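Local coordinates for protein alkaline phosphatase D (Bacillus subtilis, PDB 2YEQ) that hydrolyses phosphate esters, acting as a phosphodiesterase and alkaline phosphatase whose active site holds iron and calcium, at residues L11-S15 and S99-T104; A43-E49 and R61-A67; K52-F56 and Y88-F92. All blocks are in the same frame, centred on the assembly; numbering follows the deposited sequence.

Interaction 1. Residues L11-S15 and S99-T104; sequences LGVAS and SPVGKT. With PE5 (3,6,9,12,15,18,21,24-octaoxahexacosan-1-ol), chain B; PE5 (3,6,9,12,15,18,21,24-octaoxahexacosan-1-ol), chain P.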
loop_
_atom_site.group_PDB
_atom_site.type_symbol
_atom_site.label_atom_id
_atom_site.label_comp_id
_atom_site.label_asym_id
_atom_site.label_seq_id
_atom_site.Cartn_x
_atom_site.Cartn_y
_atom_site.Cartn_z
ATOM N N LEU A 11 -9.127 7.222 16.741
ATOM C CA LEU A 11 -8.392 6.728 15.558
ATOM C C LEU A 11 -6.988 7.294 15.502
ATOM O O LEU A 11 -6.283 7.152 14.486
ATOM C CB LEU A 11 -9.137 7.090 14.274
ATOM C CG LEU A 11 -10.585 6.592 14.280
ATOM C CD1 LEU A 11 -11.201 6.839 12.914
ATOM C CD2 LEU A 11 -10.697 5.142 14.671
ATOM N N GLY A 12 -6.589 7.950 16.592
ATOM C CA GLY A 12 -5.249 8.514 16.705
ATOM C C GLY A 12 -4.995 9.671 15.772
ATOM O O GLY A 12 -5.891 10.465 15.443
ATOM N N VAL A 13 -3.739 9.775 15.349
ATOM C CA VAL A 13 -3.283 10.822 14.479
ATOM C C VAL A 13 -2.414 10.231 13.368
ATOM O O VAL A 13 -2.044 9.049 13.410
ATOM C CB VAL A 13 -2.484 11.906 15.260
ATOM C CG1 VAL A 13 -3.348 12.538 16.398
ATOM C CG2 VAL A 13 -1.138 11.334 15.812
ATOM N N ALA A 14 -2.124 11.038 12.366
ATOM C CA ALA A 14 -1.306 10.580 11.238
ATOM C C ALA A 14 -0.703 11.779 10.567
ATOM O O ALA A 14 -1.163 12.914 10.755
ATOM C CB ALA A 14 -2.143 9.740 10.212
ATOM N N SER A 15 0.351 11.533 9.796
ATOM C CA SER A 15 0.933 12.559 8.944
ATOM C C SER A 15 1.307 11.961 7.598
ATOM O O SER A 15 1.470 10.758 7.444
ATOM C CB SER A 15 2.172 13.207 9.594
ATOM O OG SER A 15 3.277 12.303 9.632
ATOM N N SER A 99 -4.992 15.216 21.567
ATOM C CA SER A 99 -4.651 14.018 20.799
ATOM C C SER A 99 -3.343 13.405 21.289
ATOM O O SER A 99 -2.536 14.071 21.953
ATOM C CB SER A 99 -4.516 14.364 19.309
ATOM O OG SER A 99 -3.300 15.061 19.013
ATOM N N PRO A 100 -3.107 12.139 20.964
ATOM C CA PRO A 100 -1.731 11.659 21.005
ATOM C C PRO A 100 -0.784 12.574 20.217
ATOM O O PRO A 100 -1.190 13.268 19.277
ATOM C CB PRO A 100 -1.811 10.288 20.339
ATOM C CG PRO A 100 -3.244 9.912 20.364
ATOM C CD PRO A 100 -3.995 11.170 20.302
ATOM N N VAL A 101 0.480 12.565 20.610
ATOM C CA VAL A 101 1.498 13.333 19.924
ATOM C C VAL A 101 2.004 12.495 18.741
ATOM O O VAL A 101 2.255 11.311 18.861
ATOM C CB VAL A 101 2.670 13.687 20.858
ATOM C CG1 VAL A 101 3.810 14.339 20.062
ATOM C CG2 VAL A 101 2.181 14.598 22.024
ATOM N N GLY A 102 2.129 13.125 17.594
ATOM C CA GLY A 102 2.657 12.463 16.433
ATOM C C GLY A 102 4.050 12.977 16.130
ATOM O O GLY A 102 4.441 14.095 16.527
ATOM N N LYS A 103 4.803 12.148 15.413
ATOM C CA LYS A 103 6.104 12.518 14.906
ATOM C C LYS A 103 6.143 12.447 13.386
ATOM O O LYS A 103 5.645 11.492 12.775
ATOM C CB LYS A 103 7.129 11.566 15.489
ATOM C CG LYS A 103 8.571 11.885 15.228
ATOM C CD LYS A 103 9.394 10.875 16.068
ATOM C CE LYS A 103 10.890 10.972 15.884
ATOM N NZ LYS A 103 11.533 9.795 16.583
ATOM N N THR A 104 6.766 13.435 12.781
ATOM C CA THR A 104 6.858 13.491 11.345
ATOM C C THR A 104 8.193 14.064 10.871
ATOM O O THR A 104 9.045 14.432 11.682
ATOM C CB THR A 104 5.698 14.315 10.767
ATOM O OG1 THR A 104 5.625 14.070 9.364
ATOM C CG2 THR A 104 5.854 15.822 11.035
HETATM C C50 PE5 B . 13.045 11.080 20.086
HETATM O O1 PE5 B . 11.713 10.721 19.695
HETATM C C1 PE5 B . 11.220 9.627 20.475
HETATM C C2 PE5 B . 9.827 9.204 20.020
HETATM O O2 PE5 B . 9.896 8.700 18.681
HETATM C C3 PE5 B . 9.154 7.500 18.458
HETATM C C4 PE5 B . 9.276 7.128 17.003
HETATM C C50 PE5 P . 2.062 22.127 26.955
HETATM O O1 PE5 P . 1.934 20.704 26.977
HETATM C C1 PE5 P . 3.122 20.012 26.561
HETATM C C2 PE5 P . 2.952 18.498 26.716
HETATM O O2 PE5 P . 3.153 17.819 25.464
HETATM C C3 PE5 P . 3.012 16.381 25.505
HETATM C C4 PE5 P . 1.569 15.898 25.259
HETATM O O3 PE5 P . 0.767 16.789 24.478
HETATM O O HOH W 1 3.186 10.804 11.945
#
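The hydroxyl OG of S15 is gripped twice, by T104 OG1 at 3.0 Å across the contact and by a water at 2.8 Å. That water lies within hydrogen-bonding distance of K103 O, 2.7 Å away, and probably donates to it, so it bridges the S15 side chain to the backbone of the segment opposite. S15 carries OG between its backbone N and carbonyl carbon (chi1 70°), whereas T104 turns OG1 anti to N, and these two settings bring the oxygens together. The contact lies inside a two-sheet packing in the N-terminal domain, consistent with the beta-sandwich of the E-set clan. Strand 13-15 and strand 102-104 run almost parallel, at 6°, but their axes stay 7.1 Å apart, and no backbone hydrogen bond links them: they belong to different sheets and meet mainly through the side chains of V13 and S15, set against the chain of 99-104. V13 makes the apolar part of the contact. Its CG1 branch rests against CB and OG of S99, with CG1 to S99 CB 3.6 Å, and reaches the proline ring at P100 CD. Its other branch, CG2, sits 4.0 Å from G102 CA; a beta-carbon on G102 would point at this methyl and come tight against it. Y90 and F92 of strand 87-94 also pack on V13. S99 OG donates to P100 O at 2.8 Å, with a C=O...donor angle of 133° and the donor tilted from the carbonyl plane, and it also bonds the backbone N of F92, so this hydroxyl anchors the segment to strand 87-94. K103, its CB pointing away from segment 11-15, extends outward along a straight chain, and its NZ donates to two ether oxygens of a bound polyether, the nearer being O2 at 2.9 Å.

Interaction 2. Residues A43-E49 and R61-A67; sequences AVPVKWE and RKGTEMA. With EDO (1,2-ethanediol), chain R.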
loop_
_atom_site.group_PDB
_atom_site.type_symbol
_atom_site.label_atom_id
_atom_site.label_comp_id
_atom_site.label_asym_id
_atom_site.label_seq_id
_atom_site.Cartn_x
_atom_site.Cartn_y
_atom_site.Cartn_z
ATOM N N ALA A 43 -20.133 21.847 12.908
ATOM C CA ALA A 43 -18.703 22.008 12.740
ATOM C C ALA A 43 -18.069 22.208 14.111
ATOM O O ALA A 43 -18.664 22.843 14.968
ATOM C CB ALA A 43 -18.392 23.176 11.832
ATOM N N VAL A 44 -16.890 21.617 14.317
ATOM C CA VAL A 44 -16.202 21.629 15.613
ATOM C C VAL A 44 -14.772 22.138 15.391
ATOM O O VAL A 44 -14.067 21.643 14.517
ATOM C CB VAL A 44 -16.193 20.220 16.254
ATOM C CG1 VAL A 44 -15.460 20.224 17.614
ATOM C CG2 VAL A 44 -17.630 19.717 16.416
ATOM N N PRO A 45 -14.355 23.156 16.139
ATOM C CA PRO A 45 -13.005 23.672 15.972
ATOM C C PRO A 45 -11.941 22.696 16.504
ATOM O O PRO A 45 -12.090 22.109 17.583
ATOM C CB PRO A 45 -13.016 24.972 16.782
ATOM C CG PRO A 45 -14.073 24.779 17.776
ATOM C CD PRO A 45 -15.133 23.979 17.090
ATOM N N VAL A 46 -10.873 22.517 15.735
ATOM C CA VAL A 46 -9.758 21.670 16.171
ATOM C C VAL A 46 -8.474 22.462 16.016
ATOM O O VAL A 46 -8.118 22.891 14.898
ATOM C CB VAL A 46 -9.688 20.336 15.387
ATOM C CG1 VAL A 46 -8.513 19.455 15.915
ATOM C CG2 VAL A 46 -11.005 19.557 15.518
ATOM N N LYS A 47 -7.796 22.700 17.139
ATOM C CA LYS A 47 -6.530 23.428 17.110
ATOM C C LYS A 47 -5.412 22.445 16.830
ATOM O O LYS A 47 -5.516 21.251 17.153
ATOM C CB LYS A 47 -6.283 24.147 18.444
ATOM C CG LYS A 47 -7.288 25.290 18.708
ATOM C CD LYS A 47 -6.876 26.160 19.892
ATOM C CE LYS A 47 -7.790 27.379 20.068
ATOM N NZ LYS A 47 -8.189 28.016 18.763
ATOM N N TRP A 48 -4.346 22.936 16.211
ATOM C CA TRP A 48 -3.192 22.103 15.935
ATOM C C TRP A 48 -1.901 22.880 16.135
ATOM O O TRP A 48 -1.845 24.099 15.922
ATOM C CB TRP A 48 -3.235 21.540 14.506
ATOM C CG TRP A 48 -3.355 22.596 13.446
ATOM C CD1 TRP A 48 -4.508 23.146 12.959
ATOM C CD2 TRP A 48 -2.284 23.240 12.760
ATOM N NE1 TRP A 48 -4.210 24.073 11.987
ATOM C CE2 TRP A 48 -2.852 24.145 11.846
ATOM C CE3 TRP A 48 -0.895 23.113 12.802
ATOM C CZ2 TRP A 48 -2.073 24.937 10.999
ATOM C CZ3 TRP A 48 -0.131 23.895 11.962
ATOM C CH2 TRP A 48 -0.717 24.796 11.081
ATOM N N GLU A 49 -0.860 22.143 16.501
ATOM C CA GLU A 49 0.463 22.709 16.745
ATOM C C GLU A 49 1.547 21.775 16.203
ATOM O O GLU A 49 1.447 20.543 16.315
ATOM C CB GLU A 49 0.706 22.887 18.248
ATOM C CG GLU A 49 -0.154 23.934 18.924
ATOM C CD GLU A 49 0.051 23.972 20.439
ATOM O OE1 GLU A 49 0.446 22.939 21.050
ATOM O OE2 GLU A 49 -0.188 25.056 21.010
ATOM N N ARG A 61 4.570 26.333 14.292
ATOM C CA ARG A 61 3.409 26.528 13.429
ATOM C C ARG A 61 2.204 26.065 14.201
ATOM O O ARG A 61 2.269 25.051 14.890
ATOM C CB ARG A 61 3.571 25.705 12.141
ATOM C CG ARG A 61 2.758 26.184 10.976
ATOM C CD ARG A 61 3.352 27.433 10.355
ATOM N NE ARG A 61 2.581 27.856 9.191
ATOM C CZ ARG A 61 1.392 28.459 9.240
ATOM N NH1 ARG A 61 0.797 28.731 10.402
ATOM N NH2 ARG A 61 0.786 28.804 8.112
ATOM N N LYS A 62 1.114 26.811 14.102
ATOM C CA LYS A 62 -0.131 26.456 14.785
ATOM C C LYS A 62 -1.300 27.054 14.019
ATOM O O LYS A 62 -1.096 27.944 13.196
ATOM C CB LYS A 62 -0.111 26.963 16.218
ATOM C CG LYS A 62 -0.127 28.485 16.332
ATOM C CD LYS A 62 -0.143 28.913 17.767
ATOM C CE LYS A 62 0.134 30.414 17.908
ATOM N NZ LYS A 62 0.152 30.804 19.338
ATOM N N GLY A 63 -2.502 26.550 14.278
ATOM C CA GLY A 63 -3.717 27.054 13.658
ATOM C C GLY A 63 -4.971 26.375 14.179
ATOM O O GLY A 63 -4.924 25.627 15.161
ATOM N N THR A 64 -6.095 26.653 13.524
ATOM C CA THR A 64 -7.383 26.060 13.875
ATOM C C THR A 64 -8.095 25.646 12.602
ATOM O O THR A 64 -8.196 26.430 11.673
ATOM C CB THR A 64 -8.264 27.045 14.673
ATOM O OG1 THR A 64 -7.508 27.519 15.782
ATOM C CG2 THR A 64 -9.535 26.364 15.191
ATOM N N GLU A 65 -8.547 24.400 12.559
ATOM C CA GLU A 65 -9.381 23.896 11.467
ATOM C C GLU A 65 -10.768 23.650 12.000
ATOM O O GLU A 65 -10.925 23.383 13.193
ATOM C CB GLU A 65 -8.855 22.564 10.960
ATOM C CG GLU A 65 -7.602 22.671 10.187
ATOM C CD GLU A 65 -7.835 23.233 8.816
ATOM O OE1 GLU A 65 -8.616 22.630 8.042
ATOM O OE2 GLU A 65 -7.238 24.280 8.527
ATOM N N MET A 66 -11.767 23.721 11.121
ATOM C CA MET A 66 -13.132 23.364 11.499
ATOM C C MET A 66 -13.404 21.988 10.956
ATOM O O MET A 66 -13.512 21.820 9.730
ATOM C CB MET A 66 -14.143 24.349 10.905
ATOM C CG MET A 66 -14.057 25.752 11.447
ATOM S SD MET A 66 -14.257 25.864 13.235
ATOM C CE MET A 66 -15.934 25.294 13.491
ATOM N N ALA A 67 -13.508 21.007 11.851
ATOM C CA ALA A 67 -13.900 19.644 11.474
ATOM C C ALA A 67 -15.400 19.654 11.156
ATOM O O ALA A 67 -16.172 20.172 11.942
ATOM C CB ALA A 67 -13.592 18.664 12.618
HETATM C C1 EDO R . -11.627 20.526 7.130
HETATM O O1 EDO R . -12.912 19.911 7.250
HETATM C C2 EDO R . -10.717 20.013 8.239
HETATM O O2 EDO R . -9.379 19.890 7.751
HETATM O O HOH W 2 -5.543 25.646 10.103
#
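W48 lays its indole over G63 on the neighbouring strand. Its CB points to the same face as V46 and E65, and a chi1 of 56° then folds CG back over the residue's own backbone, which swings the ring across the partner strand. CD1 lies 3.3 Å from G63 O. G63 N stands above the ring centre, and G63 CA makes a CH-pi contact with the five-membered ring, 3.8 Å from its centroid and 29° off the normal. W48 NE1 donates, in the ring plane, to a water oxygen 2.8 Å away. The same water donates in turn to E65 OE2. Farther out, CZ3 meets K62 CA, and at the far tip CH2 touches R61 CG, 3.7 Å away at the ring edge; the R61 guanidinium itself is salt-bridged to D80. An alanine in place of W48 is likely to uncover the G63 backbone and leave the water without its indole N-H donor. On the face of the sheet that carries K47, T64 and M66, K47 NZ donates to T64 OG1 at 3.1 Å, and M66 bends so that SD lies 3.9 Å from P45 CB. Paired backbone bonds, such as V46 N to E65 O at 2.7 Å, fix the register. This is an antiparallel beta hairpin with an aromatic residue covering a cross-strand glycine in a hydrogen-bonded pair, a known pairing in beta sheets.

Interaction 3. Residues K52-F56 and Y88-F92; sequences KDEHF and YYYRF. With PE5 (3,6,9,12,15,18,21,24-octaoxahexacosan-1-ol), chain P; PE5 (3,6,9,12,15,18,21,24-octaoxahexacosan-1-ol), chain X.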
loop_
_atom_site.group_PDB
_atom_site.type_symbol
_atom_site.label_atom_id
_atom_site.label_comp_id
_atom_site.label_asym_id
_atom_site.label_seq_id
_atom_site.Cartn_x
_atom_site.Cartn_y
_atom_site.Cartn_z
ATOM N N LYS A 52 9.325 21.689 17.354
ATOM C CA LYS A 52 10.613 21.018 17.154
ATOM C C LYS A 52 10.885 19.953 18.202
ATOM O O LYS A 52 11.761 19.111 18.020
ATOM C CB LYS A 52 11.748 22.034 17.143
ATOM C CG LYS A 52 11.568 23.119 16.097
ATOM C CD LYS A 52 12.871 23.876 15.796
ATOM C CE LYS A 52 12.870 25.291 16.359
ATOM N NZ LYS A 52 13.753 26.224 15.581
ATOM N N ASP A 53 10.111 19.963 19.277
ATOM C CA ASP A 53 10.356 19.096 20.419
ATOM C C ASP A 53 9.094 18.439 20.894
ATOM O O ASP A 53 8.001 18.962 20.687
ATOM C CB ASP A 53 10.936 19.917 21.581
ATOM C CG ASP A 53 9.983 20.981 22.071
ATOM O OD1 ASP A 53 9.567 21.819 21.237
ATOM O OD2 ASP A 53 9.642 20.959 23.272
ATOM N N GLU A 54 9.242 17.308 21.570
ATOM C CA GLU A 54 8.074 16.526 21.968
ATOM C C GLU A 54 7.275 17.103 23.141
ATOM O O GLU A 54 6.172 16.629 23.415
ATOM C CB GLU A 54 8.462 15.075 22.241
ATOM C CG GLU A 54 9.331 14.857 23.449
ATOM C CD GLU A 54 9.966 13.477 23.437
ATOM O OE1 GLU A 54 9.298 12.515 23.870
ATOM O OE2 GLU A 54 11.124 13.354 22.978
ATOM N N HIS A 55 7.821 18.118 23.815
ATOM C CA HIS A 55 7.124 18.795 24.915
ATOM C C HIS A 55 6.481 20.111 24.477
ATOM O O HIS A 55 5.905 20.819 25.288
ATOM C CB HIS A 55 8.087 19.035 26.078
ATOM C CG HIS A 55 8.725 17.782 26.582
ATOM N ND1 HIS A 55 8.012 16.799 27.241
ATOM C CD2 HIS A 55 9.996 17.328 26.486
ATOM C CE1 HIS A 55 8.825 15.803 27.548
ATOM N NE2 HIS A 55 10.034 16.099 27.100
ATOM N N PHE A 56 6.579 20.428 23.192
ATOM C CA PHE A 56 5.891 21.584 22.619
ATOM C C PHE A 56 6.274 22.923 23.235
ATOM O O PHE A 56 5.464 23.833 23.317
ATOM C CB PHE A 56 4.380 21.336 22.617
ATOM C CG PHE A 56 3.985 20.290 21.625
ATOM C CD1 PHE A 56 4.204 18.941 21.901
ATOM C CD2 PHE A 56 3.493 20.649 20.373
ATOM C CE1 PHE A 56 3.881 17.962 20.955
ATOM C CE2 PHE A 56 3.185 19.671 19.416
ATOM C CZ PHE A 56 3.374 18.336 19.708
ATOM N N TYR A 88 9.672 16.806 13.144
ATOM C CA TYR A 88 8.782 17.636 13.958
ATOM C C TYR A 88 7.827 16.773 14.735
ATOM O O TYR A 88 7.628 15.592 14.410
ATOM C CB TYR A 88 7.991 18.585 13.091
ATOM C CG TYR A 88 8.803 19.653 12.390
ATOM C CD1 TYR A 88 9.077 20.877 13.019
ATOM C CD2 TYR A 88 9.251 19.476 11.093
ATOM C CE1 TYR A 88 9.778 21.869 12.389
ATOM C CE2 TYR A 88 9.959 20.488 10.434
ATOM C CZ TYR A 88 10.220 21.679 11.092
ATOM O OH TYR A 88 10.904 22.680 10.443
ATOM N N TYR A 89 7.240 17.372 15.769
ATOM C CA TYR A 89 6.174 16.763 16.536
ATOM C C TYR A 89 4.916 17.577 16.313
ATOM O O TYR A 89 4.991 18.797 16.042
ATOM C CB TYR A 89 6.542 16.702 18.015
ATOM C CG TYR A 89 7.767 15.857 18.225
ATOM C CD1 TYR A 89 9.040 16.419 18.128
ATOM C CD2 TYR A 89 7.658 14.493 18.456
ATOM C CE1 TYR A 89 10.178 15.641 18.282
ATOM C CE2 TYR A 89 8.787 13.696 18.612
ATOM C CZ TYR A 89 10.048 14.281 18.524
ATOM O OH TYR A 89 11.189 13.520 18.673
ATOM N N TYR A 90 3.767 16.908 16.403
ATOM C CA TYR A 90 2.497 17.573 16.189
ATOM C C TYR A 90 1.433 17.002 17.099
ATOM O O TYR A 90 1.530 15.859 17.549
ATOM C CB TYR A 90 2.087 17.500 14.699
ATOM C CG TYR A 90 1.794 16.092 14.216
ATOM C CD1 TYR A 90 2.812 15.278 13.745
ATOM C CD2 TYR A 90 0.487 15.584 14.220
ATOM C CE1 TYR A 90 2.551 13.999 13.318
ATOM C CE2 TYR A 90 0.221 14.305 13.788
ATOM C CZ TYR A 90 1.238 13.515 13.338
ATOM O OH TYR A 90 0.992 12.236 12.940
ATOM N N ARG A 91 0.409 17.810 17.377
ATOM C CA ARG A 91 -0.749 17.346 18.141
ATOM C C ARG A 91 -1.934 18.249 17.892
ATOM O O ARG A 91 -1.785 19.367 17.394
ATOM C CB ARG A 91 -0.442 17.293 19.641
ATOM C CG ARG A 91 -0.314 18.653 20.228
ATOM C CD ARG A 91 -0.104 18.618 21.734
ATOM N NE ARG A 91 0.233 19.962 22.186
ATOM C CZ ARG A 91 0.630 20.265 23.415
ATOM N NH1 ARG A 91 0.766 19.313 24.331
ATOM N NH2 ARG A 91 0.913 21.527 23.713
ATOM N N PHE A 92 -3.105 17.735 18.244
ATOM C CA PHE A 92 -4.354 18.447 18.076
ATOM C C PHE A 92 -5.003 18.645 19.434
ATOM O O PHE A 92 -4.794 17.855 20.351
ATOM C CB PHE A 92 -5.323 17.636 17.204
ATOM C CG PHE A 92 -4.824 17.357 15.817
ATOM C CD1 PHE A 92 -5.078 18.246 14.782
ATOM C CD2 PHE A 92 -4.118 16.202 15.542
ATOM C CE1 PHE A 92 -4.647 17.977 13.497
ATOM C CE2 PHE A 92 -3.663 15.927 14.240
ATOM C CZ PHE A 92 -3.935 16.819 13.227
HETATM C C50 PE5 P . 2.062 22.127 26.955
HETATM O O1 PE5 P . 1.934 20.704 26.977
HETATM C C1 PE5 P . 3.122 20.012 26.561
HETATM C C2 PE5 P . 2.952 18.498 26.716
HETATM O O2 PE5 P . 3.153 17.819 25.464
HETATM C C3 PE5 P . 3.012 16.381 25.505
HETATM C C4 PE5 P . 1.569 15.898 25.259
HETATM O O3 PE5 P . 0.767 16.789 24.478
HETATM O O1 PE5 X . 12.941 28.507 13.532
HETATM C C1 PE5 X . 11.526 28.547 13.740
HETATM C C2 PE5 X . 11.181 29.134 15.113
HETATM O O2 PE5 X . 11.529 28.216 16.157
HETATM C C3 PE5 X . 10.856 28.435 17.403
HETATM C C4 PE5 X . 11.554 27.644 18.490
HETATM O O HOH W 3 2.604 23.683 25.326
#
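Residues D53 to F56 form a type I turn that lies over Y89 on strand 88-92 without a single hydrogen bond between the two segments. The turn is closed by F56 N donating to D53 O at 3.2 Å, and F56 itself has left-handed backbone angles. CA atoms come nearest at K52 and Y88, 5.0 Å apart. The side chains of Y89, E54, F56 and R91 then carry the contact. Y89 offers a ring face to E54, whose CB sits almost on the ring normal, 3.9 Å from the centroid and 12° off it; K52 O approaches the edge of the same ring, 3.8 Å from CE1. The segment 52-56 belongs to the connection of the hairpin formed by strands 44-51 and 59-67, folded back over strand 87-94, an inner strand of the four-stranded antiparallel sheet. F56 drops its ring toward that strand, with CZ 3.5 Å from Y90 C at the edge. R91 covers one face: a chi1 of 71° turns CG onto the ring, and the chain runs extended to NE, which lies over the ring centre. The guanidinium is stacked flat on F56, centres 4.2 Å apart and planes at 12°, a cation-pi contact, while R91 CD adds a CH-pi contact at 4.0 Å from the centroid. D53 O lies on the opposite face, toward the rim. R91 NH2 has its carboxylate partner in E49, a salt bridge that holds the guanidinium in place beside the ring. At the tip of K52, NZ donates to O2 of a bound polyether at 3.0 Å.

In the fold
From the N terminus, residues 11-15 start a loop that interaction 1 closes only at 99-104, and the other two contacts are nested inside it. Interaction 2 pairs 43-49 with 61-67 as a hairpin; its connection supplies 52-56, which interaction 3 joins to 88-92 farther on, so these two cross along the chain. Interactions 2 and 3 meet on strands 44-51 and 87-94, which are neighbours in the four-stranded sheet. Interaction 3 touches interaction 1 through backbone and S99 bonds to strand 87-94. Interaction 1 then carries this sheet onto strand 13-16, part of the large mixed sheet.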